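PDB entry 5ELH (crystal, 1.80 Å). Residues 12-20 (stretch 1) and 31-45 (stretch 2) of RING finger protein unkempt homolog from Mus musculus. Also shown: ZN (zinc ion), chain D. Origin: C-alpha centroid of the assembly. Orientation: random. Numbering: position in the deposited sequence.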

# COMPACT_ATOMS: atom_id res chain seq x y z
N ARG A 12 10.42 3.20 0.94
CA ARG A 12 11.05 4.52 0.88
C ARG A 12 10.43 5.43 -0.17
O ARG A 12 11.11 6.31 -0.71
CB ARG A 12 12.55 4.36 0.60
CG ARG A 12 13.28 3.57 1.65
CD ARG A 12 13.69 4.43 2.82
NE ARG A 12 14.45 3.64 3.78
CZ ARG A 12 15.71 3.24 3.60
NH1 ARG A 12 16.37 3.54 2.49
NH2 ARG A 12 16.30 2.54 4.54
N THR A 13 9.15 5.23 -0.44
CA THR A 13 8.42 6.05 -1.41
C THR A 13 7.69 7.22 -0.77
O THR A 13 7.37 8.19 -1.45
CB THR A 13 7.38 5.22 -2.18
OG1 THR A 13 6.49 4.59 -1.25
CG2 THR A 13 8.06 4.18 -3.03
N GLU A 14 7.41 7.12 0.52
CA GLU A 14 6.65 8.15 1.24
C GLU A 14 7.43 8.65 2.45
O GLU A 14 8.25 7.92 3.02
CB GLU A 14 5.31 7.60 1.72
CG GLU A 14 4.38 7.12 0.61
CD GLU A 14 3.82 8.24 -0.23
OE1 GLU A 14 3.75 9.39 0.27
OE2 GLU A 14 3.45 7.98 -1.39
N GLN A 15 7.14 9.88 2.86
CA GLN A 15 7.83 10.48 3.99
C GLN A 15 7.36 9.88 5.31
O GLN A 15 6.16 9.64 5.50
CB GLN A 15 7.62 11.99 4.02
CG GLN A 15 8.49 12.68 5.05
CD GLN A 15 8.26 14.18 5.10
OE1 GLN A 15 7.17 14.67 4.83
NE2 GLN A 15 9.30 14.92 5.45
N CYS A 16 8.30 9.68 6.22
CA CYS A 16 7.98 9.18 7.55
C CYS A 16 7.29 10.26 8.39
O CYS A 16 7.91 11.28 8.69
CB CYS A 16 9.26 8.72 8.25
SG CYS A 16 9.04 8.07 9.94
N PRO A 17 6.02 10.05 8.76
CA PRO A 17 5.33 11.05 9.59
C PRO A 17 5.89 11.16 11.02
O PRO A 17 5.68 12.17 11.68
CB PRO A 17 3.88 10.55 9.63
CG PRO A 17 3.99 9.08 9.39
CD PRO A 17 5.14 8.91 8.44
N LEU A 18 6.60 10.13 11.48
CA LEU A 18 7.19 10.17 12.81
C LEU A 18 8.49 10.97 12.82
O LEU A 18 8.77 11.71 13.76
CB LEU A 18 7.46 8.75 13.34
CG LEU A 18 6.26 7.88 13.73
CD1 LEU A 18 6.77 6.58 14.35
CD2 LEU A 18 5.30 8.58 14.67
N PHE A 19 9.29 10.82 11.76
CA PHE A 19 10.60 11.46 11.71
C PHE A 19 10.50 12.98 11.77
O PHE A 19 11.31 13.65 12.44
CB PHE A 19 11.38 11.05 10.46
CG PHE A 19 12.69 11.78 10.33
CD1 PHE A 19 13.77 11.43 11.11
CD2 PHE A 19 12.82 12.84 9.44
CE1 PHE A 19 14.97 12.10 11.00
CE2 PHE A 19 14.01 13.51 9.32
CZ PHE A 19 15.09 13.15 10.11
N VAL A 20 9.50 13.52 11.09
CA VAL A 20 9.32 14.96 11.04
C VAL A 20 9.08 15.53 12.43
O VAL A 20 9.24 16.72 12.66
CB VAL A 20 8.15 15.35 10.11
CG1 VAL A 20 8.36 14.79 8.72
CG2 VAL A 20 6.84 14.83 10.65
N THR A 31 16.53 2.00 9.98
CA THR A 31 15.80 0.82 9.53
C THR A 31 14.39 1.15 9.09
O THR A 31 13.55 0.26 8.93
CB THR A 31 15.66 -0.21 10.66
OG1 THR A 31 14.83 0.33 11.70
CG2 THR A 31 17.02 -0.58 11.23
N CYS A 32 14.10 2.44 8.90
CA CYS A 32 12.73 2.84 8.63
C CYS A 32 12.33 2.47 7.22
O CYS A 32 13.14 2.49 6.29
CB CYS A 32 12.52 4.35 8.85
SG CYS A 32 10.76 4.81 8.89
N PHE A 33 11.06 2.14 7.07
CA PHE A 33 10.50 1.78 5.78
C PHE A 33 10.24 3.02 4.91
O PHE A 33 10.07 2.92 3.69
CB PHE A 33 9.20 1.02 6.00
CG PHE A 33 8.73 0.28 4.80
CD1 PHE A 33 9.26 -0.96 4.49
CD2 PHE A 33 7.76 0.82 3.97
CE1 PHE A 33 8.83 -1.64 3.37
CE2 PHE A 33 7.33 0.14 2.86
CZ PHE A 33 7.87 -1.09 2.56
N HIS A 34 10.21 4.18 5.55
CA HIS A 34 9.84 5.43 4.88
C HIS A 34 11.06 6.32 4.76
O HIS A 34 12.05 6.11 5.46
CB HIS A 34 8.75 6.11 5.69
CG HIS A 34 7.56 5.24 5.92
ND1 HIS A 34 6.75 4.81 4.90
CD2 HIS A 34 7.06 4.69 7.05
CE1 HIS A 34 5.79 4.04 5.39
NE2 HIS A 34 5.95 3.96 6.70
N TRP A 35 11.02 7.31 3.87
CA TRP A 35 12.16 8.20 3.75
C TRP A 35 12.12 9.29 4.82
O TRP A 35 11.05 9.73 5.25
CB TRP A 35 12.34 8.79 2.33
CG TRP A 35 11.27 9.67 1.78
CD1 TRP A 35 10.29 9.31 0.91
CD2 TRP A 35 11.11 11.08 2.00
NE1 TRP A 35 9.51 10.40 0.58
CE2 TRP A 35 10.00 11.50 1.25
CE3 TRP A 35 11.79 12.02 2.78
CZ2 TRP A 35 9.55 12.82 1.25
CZ3 TRP A 35 11.34 13.33 2.79
CH2 TRP A 35 10.23 13.71 2.02
N HIS A 36 13.31 9.69 5.26
CA HIS A 36 13.45 10.73 6.26
C HIS A 36 13.97 12.01 5.58
O HIS A 36 13.50 13.11 5.87
CB HIS A 36 14.40 10.27 7.37
CG HIS A 36 13.81 9.23 8.28
ND1 HIS A 36 14.47 8.76 9.40
CD2 HIS A 36 12.63 8.57 8.25
CE1 HIS A 36 13.73 7.86 10.01
NE2 HIS A 36 12.60 7.72 9.34
N PHE A 37 14.94 11.87 4.68
CA PHE A 37 15.43 13.00 3.90
C PHE A 37 15.08 12.80 2.45
O PHE A 37 14.99 11.67 1.98
CB PHE A 37 16.93 13.17 4.06
CG PHE A 37 17.36 13.32 5.49
CD1 PHE A 37 17.11 14.49 6.17
CD2 PHE A 37 17.97 12.27 6.15
CE1 PHE A 37 17.48 14.62 7.50
CE2 PHE A 37 18.35 12.40 7.48
CZ PHE A 37 18.10 13.58 8.15
N VAL A 38 14.87 13.91 1.75
CA VAL A 38 14.42 13.85 0.37
C VAL A 38 15.36 13.00 -0.49
O VAL A 38 14.90 12.29 -1.40
CB VAL A 38 14.26 15.27 -0.21
CG1 VAL A 38 14.00 15.21 -1.72
CG2 VAL A 38 13.12 15.97 0.49
N ASN A 39 16.66 13.05 -0.22
CA ASN A 39 17.60 12.26 -1.01
C ASN A 39 17.51 10.76 -0.76
O ASN A 39 18.16 9.98 -1.45
CB ASN A 39 19.04 12.76 -0.86
CG ASN A 39 19.56 12.68 0.55
OD1 ASN A 39 18.94 12.07 1.43
ND2 ASN A 39 20.71 13.29 0.78
N GLN A 40 16.69 10.35 0.20
CA GLN A 40 16.44 8.92 0.44
C GLN A 40 15.22 8.40 -0.29
O GLN A 40 15.00 7.18 -0.37
CB GLN A 40 16.27 8.66 1.93
CG GLN A 40 17.47 9.01 2.76
CD GLN A 40 17.17 8.98 4.24
OE1 GLN A 40 16.10 9.40 4.68
NE2 GLN A 40 18.10 8.45 5.02
N ARG A 41 14.42 9.31 -0.84
CA ARG A 41 13.17 8.95 -1.47
C ARG A 41 13.45 8.21 -2.77
O ARG A 41 14.29 8.63 -3.55
CB ARG A 41 12.35 10.22 -1.76
CG ARG A 41 11.11 10.00 -2.63
CD ARG A 41 10.35 11.30 -2.86
NE ARG A 41 9.27 11.13 -3.83
CZ ARG A 41 9.38 11.32 -5.15
NH1 ARG A 41 10.53 11.70 -5.69
NH2 ARG A 41 8.33 11.12 -5.93
N ARG A 42 12.76 7.09 -2.98
CA ARG A 42 12.77 6.44 -4.29
C ARG A 42 11.40 6.54 -4.96
O ARG A 42 10.36 6.52 -4.29
CB ARG A 42 13.23 4.98 -4.19
CG ARG A 42 12.37 4.10 -3.32
CD ARG A 42 12.74 2.64 -3.51
NE ARG A 42 12.14 2.06 -4.71
CZ ARG A 42 11.01 1.36 -4.73
NH1 ARG A 42 10.32 1.13 -3.62
NH2 ARG A 42 10.57 0.86 -5.88
N ARG A 43 11.42 6.70 -6.28
CA ARG A 43 10.22 6.55 -7.09
C ARG A 43 9.96 5.07 -7.35
O ARG A 43 10.88 4.33 -7.69
CB ARG A 43 10.42 7.22 -8.45
CG ARG A 43 10.75 8.70 -8.41
CD ARG A 43 11.17 9.16 -9.78
NE ARG A 43 12.47 8.62 -10.17
CZ ARG A 43 12.93 8.60 -11.42
NH1 ARG A 43 12.21 9.10 -12.42
NH2 ARG A 43 14.13 8.09 -11.67
N ARG A 44 8.71 4.66 -7.21
CA ARG A 44 8.29 3.32 -7.57
C ARG A 44 8.58 3.10 -9.05
O ARG A 44 8.26 3.95 -9.87
CB ARG A 44 6.79 3.18 -7.32
CG ARG A 44 6.25 1.78 -7.55
CD ARG A 44 4.73 1.72 -7.43
NE ARG A 44 4.26 0.35 -7.65
CZ ARG A 44 2.98 -0.02 -7.68
NH1 ARG A 44 2.02 0.88 -7.51
NH2 ARG A 44 2.66 -1.30 -7.88
N SER A 45 9.23 1.98 -9.39
CA SER A 45 9.41 1.63 -10.81
C SER A 45 8.11 1.03 -11.31
O SER A 45 7.36 0.42 -10.55
CB SER A 45 10.60 0.68 -11.03
OG SER A 45 10.34 -0.65 -10.57
ZN ZN D . 10.95 6.81 10.13
O HOH W 1 16.76 5.33 -0.06
O HOH W 2 8.20 8.02 -4.31
O HOH W 3 7.16 4.58 2.12

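The two stretches are almost entirely loop, and what holds them in register is a short run of backbone hydrogen bonds, together with a zinc ion bound by side chains of both stretches. A single beta bridge joins Gln15 and Trp35: Trp35 N donates to Glu14 O at 3.0 Å, and Cys16 N donates to Trp35 O at 2.9 Å. One residue of stretch 2 thus spends both its amide and its carbonyl on stretch 1. Earlier in stretch 1, Arg12 likewise uses both its amide and its carbonyl, with Arg12 N giving a hydrogen bond to Phe33 O at 2.8 Å and Arg12 O receiving one from Arg42 N at 2.9 Å. Arg12 has a left-handed backbone (phi/psi 58/29), and its N and O bond to two separate parts of stretch 2.

Its side chain completes the job. CB points sideways, and chi1 and chi2 both in m fold the chain along stretch 2 before chi3 in t extends it. This brings Arg12 NE to Cys32 O, a hydrogen bond of 3.1 Å, nearly in the guanidinium plane, where an N-H points straight at its acceptor. Water 1 accepts a weak bond from Arg12 NH1 and donates to Gln40 O, so the buried arginine also reaches the 3-10 segment. Separately, water 2 donates to both Thr13 O and Arg42 O, tying the two carbonyls together.

The rotamers at the other end suit zinc binding. ZN is bound by Cys16 SG at 2.3 Å, Cys32 SG at 2.4 Å and His36 NE2 at 2.0 Å, with a fourth ligand elsewhere in the structure. Both cysteines have chi1 in t, while His36 combines chi1 in m with chi2 near 180°, which turns NE2 to the metal. The sulfurs also receive amide hydrogens: His34 N donates to Cys32 SG at 3.4 Å, and Phe19 N makes a weak bond to Cys16 SG at 3.3 Å.

With the His36 ring held by zinc at NE2 and by a hydrogen bond elsewhere in the structure at ND1, its face becomes a platform. Phe19, chi1 in t and CB pointing toward stretch 2, lays its ring on the His36 ring as an offset stack, centroids 4.2 Å apart and planes 12° from parallel. The fit is reciprocal: each residue's CB lies over the other's ring, a CH-pi contact in both directions. Phe19 then turns an edge to the face of Phe37, Phe19 CZ to Phe37 CZ 3.6 Å. Phe37 starts out with CB pointing away, yet chi1 in m returns its ring to the contact. Gln40 OE1 steadies this turn by accepting from Phe37 N at 2.7 Å and from His36 N at 2.9 Å.

Trp35 takes chi1 in p, which carries its indole back across stretch 1. Gln15 CB sits over the six-membered ring, a CH-pi contact, while Gln15's extended t, t chain runs on. Gln15 N and Trp35 NE1 are 3.3 Å apart, but both are donors, so this is no hydrogen bond; Gln15 N lies over the indole face. The rule to take away is that metal and backbone fix the frame, and aromatic faces fill it.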